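Local structure of aminopeptidase N (Francisella tularensis subsp. tularensis, 5DLL) at residues 232-237 and 289-294; 371-376 and 484-489; 828-833 and 862-867. The protein is a zinc-dependent aminopeptidase of the M1 family that releases N-terminal amino acids from peptides, probably including those left by intracellular protein breakdown. All coordinates share one frame; numbering follows the deposited sequence.

Contact 1 of 3, residues 232-237 and 289-294; sequences IDKCHY and MASNKT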
loop_
_atom_site.group_PDB
_atom_site.type_symbol
_atom_site.label_atom_id
_atom_site.label_comp_id
_atom_site.label_asym_id
_atom_site.label_seq_id
_atom_site.Cartn_x
_atom_site.Cartn_y
_atom_site.Cartn_z
ATOM N N ILE A 232 5.214 19.368 -14.727
ATOM C CA ILE A 232 6.310 18.560 -15.285
ATOM C C ILE A 232 7.665 18.753 -14.574
ATOM O O ILE A 232 8.447 17.803 -14.452
ATOM C CB ILE A 232 6.442 18.778 -16.823
ATOM C CG1 ILE A 232 7.246 17.646 -17.482
ATOM C CG2 ILE A 232 7.068 20.133 -17.147
ATOM C CD1 ILE A 232 6.640 16.265 -17.346
ATOM N N ASP A 233 7.928 19.967 -14.088
ATOM C CA ASP A 233 9.197 20.280 -13.412
ATOM C C ASP A 233 9.425 19.467 -12.130
ATOM O O ASP A 233 10.560 19.309 -11.697
ATOM C CB ASP A 233 9.288 21.780 -13.092
ATOM C CG ASP A 233 9.478 22.641 -14.334
ATOM O OD1 ASP A 233 9.497 22.092 -15.458
ATOM O OD2 ASP A 233 9.611 23.875 -14.182
ATOM N N LYS A 234 8.352 18.950 -11.535
ATOM C CA LYS A 234 8.452 18.153 -10.317
ATOM C C LYS A 234 8.353 16.648 -10.606
ATOM O O LYS A 234 8.118 15.856 -9.692
ATOM C CB LYS A 234 7.363 18.578 -9.321
ATOM C CG LYS A 234 7.378 20.058 -8.953
ATOM C CD LYS A 234 6.425 20.884 -9.812
ATOM C CE LYS A 234 6.534 22.377 -9.525
ATOM N NZ LYS A 234 7.747 23.012 -10.120
ATOM N N CYS A 235 8.547 16.253 -11.866
ATOM C CA CYS A 235 8.478 14.841 -12.266
ATOM C C CYS A 235 9.850 14.227 -12.579
ATOM O O CYS A 235 9.925 13.136 -13.144
ATOM C CB CYS A 235 7.555 14.682 -13.483
ATOM S SG CYS A 235 5.801 14.932 -13.129
ATOM N N HIS A 236 10.930 14.907 -12.198
ATOM C CA HIS A 236 12.278 14.444 -12.545
ATOM C C HIS A 236 12.765 13.285 -11.678
ATOM O O HIS A 236 13.475 12.406 -12.171
ATOM C CB HIS A 236 13.274 15.607 -12.532
ATOM C CG HIS A 236 13.117 16.526 -13.704
ATOM N ND1 HIS A 236 13.867 16.401 -14.853
ATOM C CD2 HIS A 236 12.270 17.560 -13.918
ATOM C CE1 HIS A 236 13.504 17.333 -15.717
ATOM N NE2 HIS A 236 12.536 18.049 -15.174
ATOM N N TYR A 237 12.379 13.270 -10.403
ATOM C CA TYR A 237 12.717 12.145 -9.530
ATOM C C TYR A 237 12.016 10.851 -9.966
ATOM O O TYR A 237 12.595 9.768 -9.870
ATOM C CB TYR A 237 12.389 12.438 -8.064
ATOM C CG TYR A 237 12.856 11.321 -7.159
ATOM C CD1 TYR A 237 14.206 11.164 -6.863
ATOM C CD2 TYR A 237 11.960 10.389 -6.641
ATOM C CE1 TYR A 237 14.648 10.129 -6.058
ATOM C CE2 TYR A 237 12.395 9.352 -5.830
ATOM C CZ TYR A 237 13.741 9.227 -5.544
ATOM O OH TYR A 237 14.193 8.204 -4.742
ATOM N N MET A 289 5.101 13.465 -7.764
ATOM C CA MET A 289 5.772 14.764 -7.795
ATOM C C MET A 289 6.675 14.946 -6.583
ATOM O O MET A 289 6.316 14.566 -5.467
ATOM C CB MET A 289 4.751 15.903 -7.860
ATOM C CG MET A 289 4.160 16.132 -9.243
ATOM S SD MET A 289 3.301 17.716 -9.388
ATOM C CE MET A 289 2.241 17.681 -7.939
ATOM N N ALA A 290 7.850 15.526 -6.810
ATOM C CA ALA A 290 8.764 15.846 -5.722
ATOM C C ALA A 290 9.781 16.893 -6.155
ATOM O O ALA A 290 10.453 16.727 -7.171
ATOM C CB ALA A 290 9.473 14.590 -5.236
ATOM N N SER A 291 9.865 17.977 -5.387
ATOM C CA SER A 291 10.921 18.975 -5.536
ATOM C C SER A 291 11.882 18.805 -4.373
ATOM O O SER A 291 11.491 18.302 -3.320
ATOM C CB SER A 291 10.335 20.388 -5.524
ATOM O OG SER A 291 9.166 20.460 -6.325
ATOM N N ASN A 292 13.136 19.215 -4.563
ATOM C CA ASN A 292 14.153 19.121 -3.503
ATOM C C ASN A 292 13.803 19.983 -2.291
ATOM O O ASN A 292 14.072 19.607 -1.140
ATOM C CB ASN A 292 15.540 19.513 -4.030
ATOM C CG ASN A 292 16.271 18.349 -4.671
ATOM O OD1 ASN A 292 17.386 18.005 -4.271
ATOM N ND2 ASN A 292 15.644 17.727 -5.662
ATOM N N LYS A 293 13.190 21.131 -2.565
ATOM C CA LYS A 293 12.793 22.068 -1.522
ATOM C C LYS A 293 11.667 21.508 -0.649
ATOM O O LYS A 293 11.690 21.676 0.572
ATOM C CB LYS A 293 12.331 23.395 -2.135
ATOM C CG LYS A 293 13.296 24.027 -3.131
ATOM C CD LYS A 293 12.999 25.507 -3.361
ATOM C CE LYS A 293 11.536 25.778 -3.695
ATOM N NZ LYS A 293 11.009 24.921 -4.797
ATOM N N THR A 294 10.697 20.839 -1.278
ATOM C CA THR A 294 9.430 20.504 -0.625
ATOM C C THR A 294 9.291 19.063 -0.144
ATOM O O THR A 294 8.686 18.824 0.900
ATOM C CB THR A 294 8.242 20.802 -1.558
ATOM O OG1 THR A 294 8.387 20.062 -2.776
ATOM C CG2 THR A 294 8.167 22.290 -1.861
#

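Contact 2 of 3, residues 371-376 and 484-489; sequences PMSHPI and TADQKE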
loop_
_atom_site.group_PDB
_atom_site.type_symbol
_atom_site.label_atom_id
_atom_site.label_comp_id
_atom_site.label_asym_id
_atom_site.label_seq_id
_atom_site.Cartn_x
_atom_site.Cartn_y
_atom_site.Cartn_z
ATOM N N PRO A 371 -16.220 -8.840 11.740
ATOM C CA PRO A 371 -17.216 -9.546 10.924
ATOM C C PRO A 371 -16.886 -9.560 9.429
ATOM O O PRO A 371 -17.396 -10.410 8.700
ATOM C CB PRO A 371 -18.502 -8.743 11.160
ATOM C CG PRO A 371 -18.302 -8.076 12.474
ATOM C CD PRO A 371 -16.837 -7.771 12.549
ATOM N N MET A 372 -16.041 -8.628 8.986
ATOM C CA MET A 372 -15.617 -8.546 7.585
ATOM C C MET A 372 -14.510 -9.544 7.238
ATOM O O MET A 372 -14.026 -9.547 6.107
ATOM C CB MET A 372 -15.124 -7.129 7.262
ATOM C CG MET A 372 -16.126 -6.019 7.554
ATOM S SD MET A 372 -17.595 -6.092 6.509
ATOM C CE MET A 372 -16.929 -5.553 4.933
ATOM N N SER A 373 -14.106 -10.379 8.197
ATOM C CA SER A 373 -13.013 -11.333 8.003
ATOM C C SER A 373 -13.197 -12.194 6.755
ATOM O O SER A 373 -14.311 -12.612 6.441
ATOM C CB SER A 373 -12.883 -12.244 9.224
ATOM O OG SER A 373 -14.070 -12.994 9.422
ATOM N N HIS A 374 -12.097 -12.450 6.052
ATOM C CA HIS A 374 -12.123 -13.278 4.848
ATOM C C HIS A 374 -10.746 -13.873 4.536
ATOM O O HIS A 374 -9.739 -13.417 5.083
ATOM C CB HIS A 374 -12.653 -12.477 3.642
ATOM C CG HIS A 374 -11.877 -11.230 3.335
ATOM N ND1 HIS A 374 -12.007 -10.073 4.071
ATOM C CD2 HIS A 374 -10.991 -10.951 2.351
ATOM C CE1 HIS A 374 -11.220 -9.139 3.565
ATOM N NE2 HIS A 374 -10.592 -9.647 2.520
ATOM N N PRO A 375 -10.703 -14.910 3.674
ATOM C CA PRO A 375 -9.410 -15.422 3.219
ATOM C C PRO A 375 -8.828 -14.516 2.138
ATOM O O PRO A 375 -9.532 -13.649 1.615
ATOM C CB PRO A 375 -9.748 -16.809 2.637
ATOM C CG PRO A 375 -11.221 -17.015 2.834
ATOM C CD PRO A 375 -11.818 -15.663 3.073
ATOM N N ILE A 376 -7.559 -14.715 1.799
ATOM C CA ILE A 376 -6.926 -13.914 0.745
ATOM C C ILE A 376 -7.498 -14.257 -0.641
ATOM O O ILE A 376 -7.473 -13.420 -1.557
ATOM C CB ILE A 376 -5.380 -14.017 0.775
ATOM C CG1 ILE A 376 -4.899 -15.433 0.434
ATOM C CG2 ILE A 376 -4.858 -13.572 2.137
ATOM C CD1 ILE A 376 -3.401 -15.539 0.226
ATOM N N THR A 484 -14.254 -17.948 12.725
ATOM C CA THR A 484 -14.600 -16.583 12.312
ATOM C C THR A 484 -16.037 -16.528 11.792
ATOM O O THR A 484 -16.711 -17.556 11.675
ATOM C CB THR A 484 -13.651 -16.070 11.208
ATOM O OG1 THR A 484 -13.556 -17.045 10.162
ATOM C CG2 THR A 484 -12.270 -15.803 11.770
ATOM N N ALA A 485 -16.502 -15.320 11.484
ATOM C CA ALA A 485 -17.845 -15.120 10.947
ATOM C C ALA A 485 -18.042 -15.836 9.602
ATOM O O ALA A 485 -19.089 -16.451 9.369
ATOM C CB ALA A 485 -18.134 -13.632 10.803
ATOM N N ASP A 486 -17.033 -15.762 8.733
ATOM C CA ASP A 486 -17.110 -16.357 7.390
ATOM C C ASP A 486 -17.004 -17.890 7.386
ATOM O O ASP A 486 -17.615 -18.556 6.545
ATOM C CB ASP A 486 -16.061 -15.739 6.451
ATOM C CG ASP A 486 -14.641 -15.871 6.979
ATOM O OD1 ASP A 486 -14.390 -15.486 8.142
ATOM O OD2 ASP A 486 -13.772 -16.347 6.222
ATOM N N GLN A 487 -16.230 -18.442 8.319
ATOM C CA GLN A 487 -16.151 -19.895 8.492
ATOM C C GLN A 487 -15.614 -20.274 9.870
ATOM O O GLN A 487 -14.730 -19.604 10.408
ATOM C CB GLN A 487 -15.281 -20.529 7.404
ATOM C CG GLN A 487 -13.936 -19.851 7.195
ATOM C CD GLN A 487 -12.894 -20.769 6.584
ATOM O OE1 GLN A 487 -11.701 -20.621 6.841
ATOM N NE2 GLN A 487 -13.338 -21.723 5.778
ATOM N N LYS A 488 -16.154 -21.358 10.426
ATOM C CA LYS A 488 -15.769 -21.840 11.758
ATOM C C LYS A 488 -14.862 -23.079 11.732
ATOM O O LYS A 488 -14.170 -23.364 12.715
ATOM C CB LYS A 488 -17.030 -22.098 12.590
ATOM C CG LYS A 488 -17.695 -20.808 13.062
ATOM C CD LYS A 488 -19.174 -20.733 12.717
ATOM C CE LYS A 488 -19.678 -19.298 12.799
ATOM N NZ LYS A 488 -21.095 -19.176 12.360
ATOM N N GLU A 489 -14.866 -23.801 10.613
ATOM C CA GLU A 489 -13.980 -24.953 10.410
ATOM C C GLU A 489 -12.549 -24.497 10.084
ATOM O O GLU A 489 -12.347 -23.669 9.191
ATOM C CB GLU A 489 -14.528 -25.881 9.308
ATOM C CG GLU A 489 -14.624 -25.298 7.890
ATOM C CD GLU A 489 -15.922 -24.547 7.605
ATOM O OE1 GLU A 489 -16.374 -24.562 6.440
ATOM O OE2 GLU A 489 -16.490 -23.936 8.535
#

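Contact 3 of 3, residues 828-833 and 862-867; sequences MSWKRY and SKSLES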
loop_
_atom_site.group_PDB
_atom_site.type_symbol
_atom_site.label_atom_id
_atom_site.label_comp_id
_atom_site.label_asym_id
_atom_site.label_seq_id
_atom_site.Cartn_x
_atom_site.Cartn_y
_atom_site.Cartn_z
ATOM N N MET A 828 -16.331 5.673 15.644
ATOM C CA MET A 828 -16.983 4.363 15.540
ATOM C C MET A 828 -16.241 3.228 16.260
ATOM O O MET A 828 -16.651 2.072 16.171
ATOM C CB MET A 828 -17.190 4.008 14.061
ATOM C CG MET A 828 -17.793 5.150 13.247
ATOM S SD MET A 828 -18.419 4.754 11.598
ATOM C CE MET A 828 -17.252 3.514 11.033
ATOM N N SER A 829 -15.169 3.559 16.982
ATOM C CA SER A 829 -14.415 2.573 17.773
ATOM C C SER A 829 -14.920 2.420 19.219
ATOM O O SER A 829 -14.364 1.643 19.988
ATOM C CB SER A 829 -12.934 2.953 17.797
ATOM O OG SER A 829 -12.413 3.005 16.486
ATOM N N TRP A 830 -15.974 3.152 19.570
ATOM C CA TRP A 830 -16.537 3.192 20.933
ATOM C C TRP A 830 -16.586 1.862 21.731
ATOM O O TRP A 830 -16.539 1.886 22.963
ATOM C CB TRP A 830 -17.940 3.822 20.879
ATOM C CG TRP A 830 -18.924 3.045 20.051
ATOM C CD1 TRP A 830 -19.234 3.245 18.735
ATOM C CD2 TRP A 830 -19.725 1.938 20.486
ATOM N NE1 TRP A 830 -20.179 2.332 18.326
ATOM C CE2 TRP A 830 -20.495 1.516 19.383
ATOM C CE3 TRP A 830 -19.864 1.263 21.704
ATOM C CZ2 TRP A 830 -21.395 0.449 19.467
ATOM C CZ3 TRP A 830 -20.754 0.203 21.782
ATOM C CH2 TRP A 830 -21.509 -0.192 20.672
ATOM N N LYS A 831 -16.696 0.721 21.048
ATOM C CA LYS A 831 -16.629 -0.590 21.715
ATOM C C LYS A 831 -15.324 -0.827 22.487
ATOM O O LYS A 831 -15.320 -1.516 23.507
ATOM C CB LYS A 831 -16.802 -1.729 20.704
ATOM C CG LYS A 831 -18.239 -2.000 20.305
ATOM C CD LYS A 831 -18.353 -3.303 19.532
ATOM C CE LYS A 831 -19.801 -3.731 19.378
ATOM N NZ LYS A 831 -19.905 -5.092 18.788
ATOM N N ARG A 832 -14.229 -0.256 21.994
ATOM C CA ARG A 832 -12.891 -0.508 22.532
ATOM C C ARG A 832 -12.590 0.233 23.843
ATOM O O ARG A 832 -11.641 -0.129 24.546
ATOM C CB ARG A 832 -11.831 -0.104 21.491
ATOM C CG ARG A 832 -11.901 -0.826 20.141
ATOM C CD ARG A 832 -11.228 -2.195 20.143
ATOM N NE ARG A 832 -9.847 -2.137 20.630
ATOM C CZ ARG A 832 -9.435 -2.528 21.839
ATOM N NH1 ARG A 832 -10.283 -3.037 22.728
ATOM N NH2 ARG A 832 -8.152 -2.407 22.162
ATOM N N TYR A 833 -13.388 1.250 24.173
ATOM C CA TYR A 833 -13.040 2.212 25.228
ATOM C C TYR A 833 -13.805 2.029 26.531
ATOM O O TYR A 833 -14.803 1.311 26.586
ATOM C CB TYR A 833 -13.236 3.644 24.705
ATOM C CG TYR A 833 -12.252 4.001 23.613
ATOM C CD1 TYR A 833 -12.447 3.564 22.303
ATOM C CD2 TYR A 833 -11.113 4.753 23.891
ATOM C CE1 TYR A 833 -11.543 3.876 21.301
ATOM C CE2 TYR A 833 -10.204 5.072 22.893
ATOM C CZ TYR A 833 -10.424 4.630 21.603
ATOM O OH TYR A 833 -9.528 4.937 20.612
ATOM N N SER A 862 -25.519 4.799 11.812
ATOM C CA SER A 862 -26.523 3.891 12.361
ATOM C C SER A 862 -25.938 2.497 12.565
ATOM O O SER A 862 -26.168 1.868 13.598
ATOM C CB SER A 862 -27.746 3.819 11.440
ATOM O OG SER A 862 -28.420 5.067 11.385
ATOM N N LYS A 863 -25.166 2.037 11.583
ATOM C CA LYS A 863 -24.612 0.682 11.584
ATOM C C LYS A 863 -23.652 0.410 12.754
ATOM O O LYS A 863 -23.715 -0.658 13.364
ATOM C CB LYS A 863 -23.914 0.385 10.253
ATOM C CG LYS A 863 -23.805 -1.096 9.944
ATOM C CD LYS A 863 -22.853 -1.356 8.792
ATOM C CE LYS A 863 -22.683 -2.846 8.556
ATOM N NZ LYS A 863 -21.574 -3.117 7.602
ATOM N N SER A 864 -22.775 1.365 13.067
ATOM C CA SER A 864 -21.848 1.204 14.200
ATOM C C SER A 864 -22.538 1.398 15.555
ATOM O O SER A 864 -22.065 0.874 16.555
ATOM C CB SER A 864 -20.639 2.141 14.091
ATOM O OG SER A 864 -20.877 3.378 14.734
ATOM N N LEU A 865 -23.636 2.151 15.592
ATOM C CA LEU A 865 -24.424 2.289 16.821
ATOM C C LEU A 865 -25.179 1.004 17.161
ATOM O O LEU A 865 -25.332 0.668 18.338
ATOM C CB LEU A 865 -25.411 3.461 16.727
ATOM C CG LEU A 865 -24.835 4.866 16.944
ATOM C CD1 LEU A 865 -25.855 5.934 16.565
ATOM C CD2 LEU A 865 -24.366 5.049 18.384
ATOM N N GLU A 866 -25.648 0.294 16.137
ATOM C CA GLU A 866 -26.406 -0.947 16.340
ATOM C C GLU A 866 -25.512 -2.184 16.463
ATOM O O GLU A 866 -25.963 -3.225 16.942
ATOM C CB GLU A 866 -27.436 -1.154 15.217
ATOM C CG GLU A 866 -26.863 -1.574 13.866
ATOM C CD GLU A 866 -27.932 -1.940 12.848
ATOM O OE1 GLU A 866 -29.114 -1.585 13.052
ATOM O OE2 GLU A 866 -27.587 -2.587 11.835
ATOM N N SER A 867 -24.258 -2.071 16.028
ATOM C CA SER A 867 -23.331 -3.204 16.033
ATOM C C SER A 867 -23.156 -3.811 17.426
ATOM O O SER A 867 -23.035 -5.027 17.567
ATOM C CB SER A 867 -21.969 -2.776 15.483
ATOM O OG SER A 867 -21.380 -1.780 16.302
ATOM O OXT SER A 867 -23.132 -3.109 18.440
#

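Contact 1 of 3, residues 232-237 and 289-294
Lys234, Met289 and Ala290 bury most of the surface here. One main-chain bond fixes their register: Ala290 N donates to Lys234 O at 2.9 Å. It is nearly straight, with 162° at the hydrogen, and the donor lies in the carbonyl plane. Met289 CA also approaches Lys234 O, at 3.2 Å, as a CA-H...O contact, so two successive residues converge on the same carbonyl oxygen.

The Lys234 side chain starts toward 289-294 and then turns off. Lys234 CB lies 4.0 Å from Met289 CB. Lys234 CG, anti to the carbonyl carbon, comes 3.2 Å from Ser291 OG. A bend at chi2 (95°) then carries the ammonium end away, so the aliphatic root of the lysine does the touching. Met289 lays CB and CG alongside this root. Met289 CG also meets Cys235 SG at 4.4 Å, a loose apolar contact.

Cys235 is the N-cap residue of helix 236-253, so the contact ties the start of that helix to the loop between strand 280-284 and helix 297-312. Cys235 packs on Ile209 and Ile225 of strands 207-214 and 220-227. Ala290 and Tyr237 also meet Phe300 of helix 297-312, the tyrosine ring edge-to-face.

Contact 2 of 3, residues 371-376 and 484-489
Asp486 carries this joint between two loops. One follows helix 349-369 in the M1 peptidase domain. The other links strands 472-480 and 495-502 of the Ig-like domain. The Asp486 CB bond points toward 371-376, and CB lies 3.6 Å from Ser373 O. Its CG sits between the backbone N and the carbonyl carbon (chi1 57°). That torsion sets the carboxylate beside the Ser373 main chain, with Asp486 CG 3.3 Å from Ser373 O.

The two oxygens then part. Asp486 OD1 accepts a hydrogen bond from Ser373 OG at 2.8 Å. The hydroxyl comes from above the carboxylate plane, 42° out of it. OD2 turns to carbon instead. Asp486 OD2 meets His374 CA at 3.7 Å and Pro375 CD at 3.8 Å, the proline ring and the carboxylate approaching tip to tip.

Ser373 OG also comes 3.6 Å from Thr484 CB. Ala485 adds a lighter touch, with CB 3.9 Å from Pro371 O. Behind the contact, His374 ND1 bonds Met372 O in its ring plane, and NE2 bonds Thr389 OG1. Both ring nitrogens are thus engaged, which should hold the imidazole's rotation.

Ser455 adds a weak hydrogen bond to Asp486 OD1. The hydroxyl of buried Ser373 gives its hydrogen bond mainly to this carboxylate across the domain boundary, with a weak one to Ser370 O. The rest of the contact is mostly carbon against oxygen. Hydroxyl donors at OD1 would probably help to keep Asp486 ionised, although the nearby Ser373 carbonyl oxygen would oppose this.

Contact 3 of 3, residues 828-833 and 862-867
The C-terminal helical domain, assigned to the ARM-repeat type, closes here on the last turn of its final helix, 855-866. The partner is the loop between helices 817-824 and 835-849.

Met828 comes first. Met828 CB rests 3.8 Å from Ser864 OG, and CG lies alongside the same hydroxyl. Ser864 OG lies near both Met828 CB and Trp830 NE1, without a hydrogen bond to the indole nitrogen.

Trp830 is buried and gives the main polar link. Its CG lies between the backbone N and the carbonyl carbon (chi1 62°), and its indole edge faces the helix. Trp830 NE1 donates to Ser864 O at 3.0 Å. The acceptor lies in the ring plane, yet the bond is bent, with 131° at the hydrogen, and NE1 stands above the carbonyl plane. Ser864 O sits at the indole edge between Trp830 NE1 and CZ2, which accounts for the bend. Lys842 of helix 835-849 makes a cation-pi contact with this indole.

Lys831 covers one Trp830 face, near the rim, with its own CG. Its chain then runs extended to the C-terminal carboxylate. Lys831 NZ forms a weak hydrogen bond to Ser867 O at 3.4 Å and a long salt bridge to Ser867 OXT at 3.8 Å. At the chain end, Ser867 OG donates to Ser864 O at 2.8 Å, so that carbonyl oxygen accepts from both the serine and the indole.

In the fold
The three contacts come one after another along the chain, without overlap. Contact 1 ties together parts of the M1 peptidase region. Contact 2 joins that region to the Ig-like domain. Contact 3 lies at the end of the C-terminal helical domain. Contacts 1 and 2 are on opposite sides of the chain's centre, with centres 44 Å apart. Contacts 1 and 3 have centres 43 Å apart. Contacts 2 and 3 share a side, with centres 20 Å apart and nearest atoms about 5 Å apart, but they do not touch. All three are surface contacts away from the zinc site, although helix 297-312 after contact 1 carries the zinc ligand His309. They thus sample separate parts of a multidomain M1 enzyme.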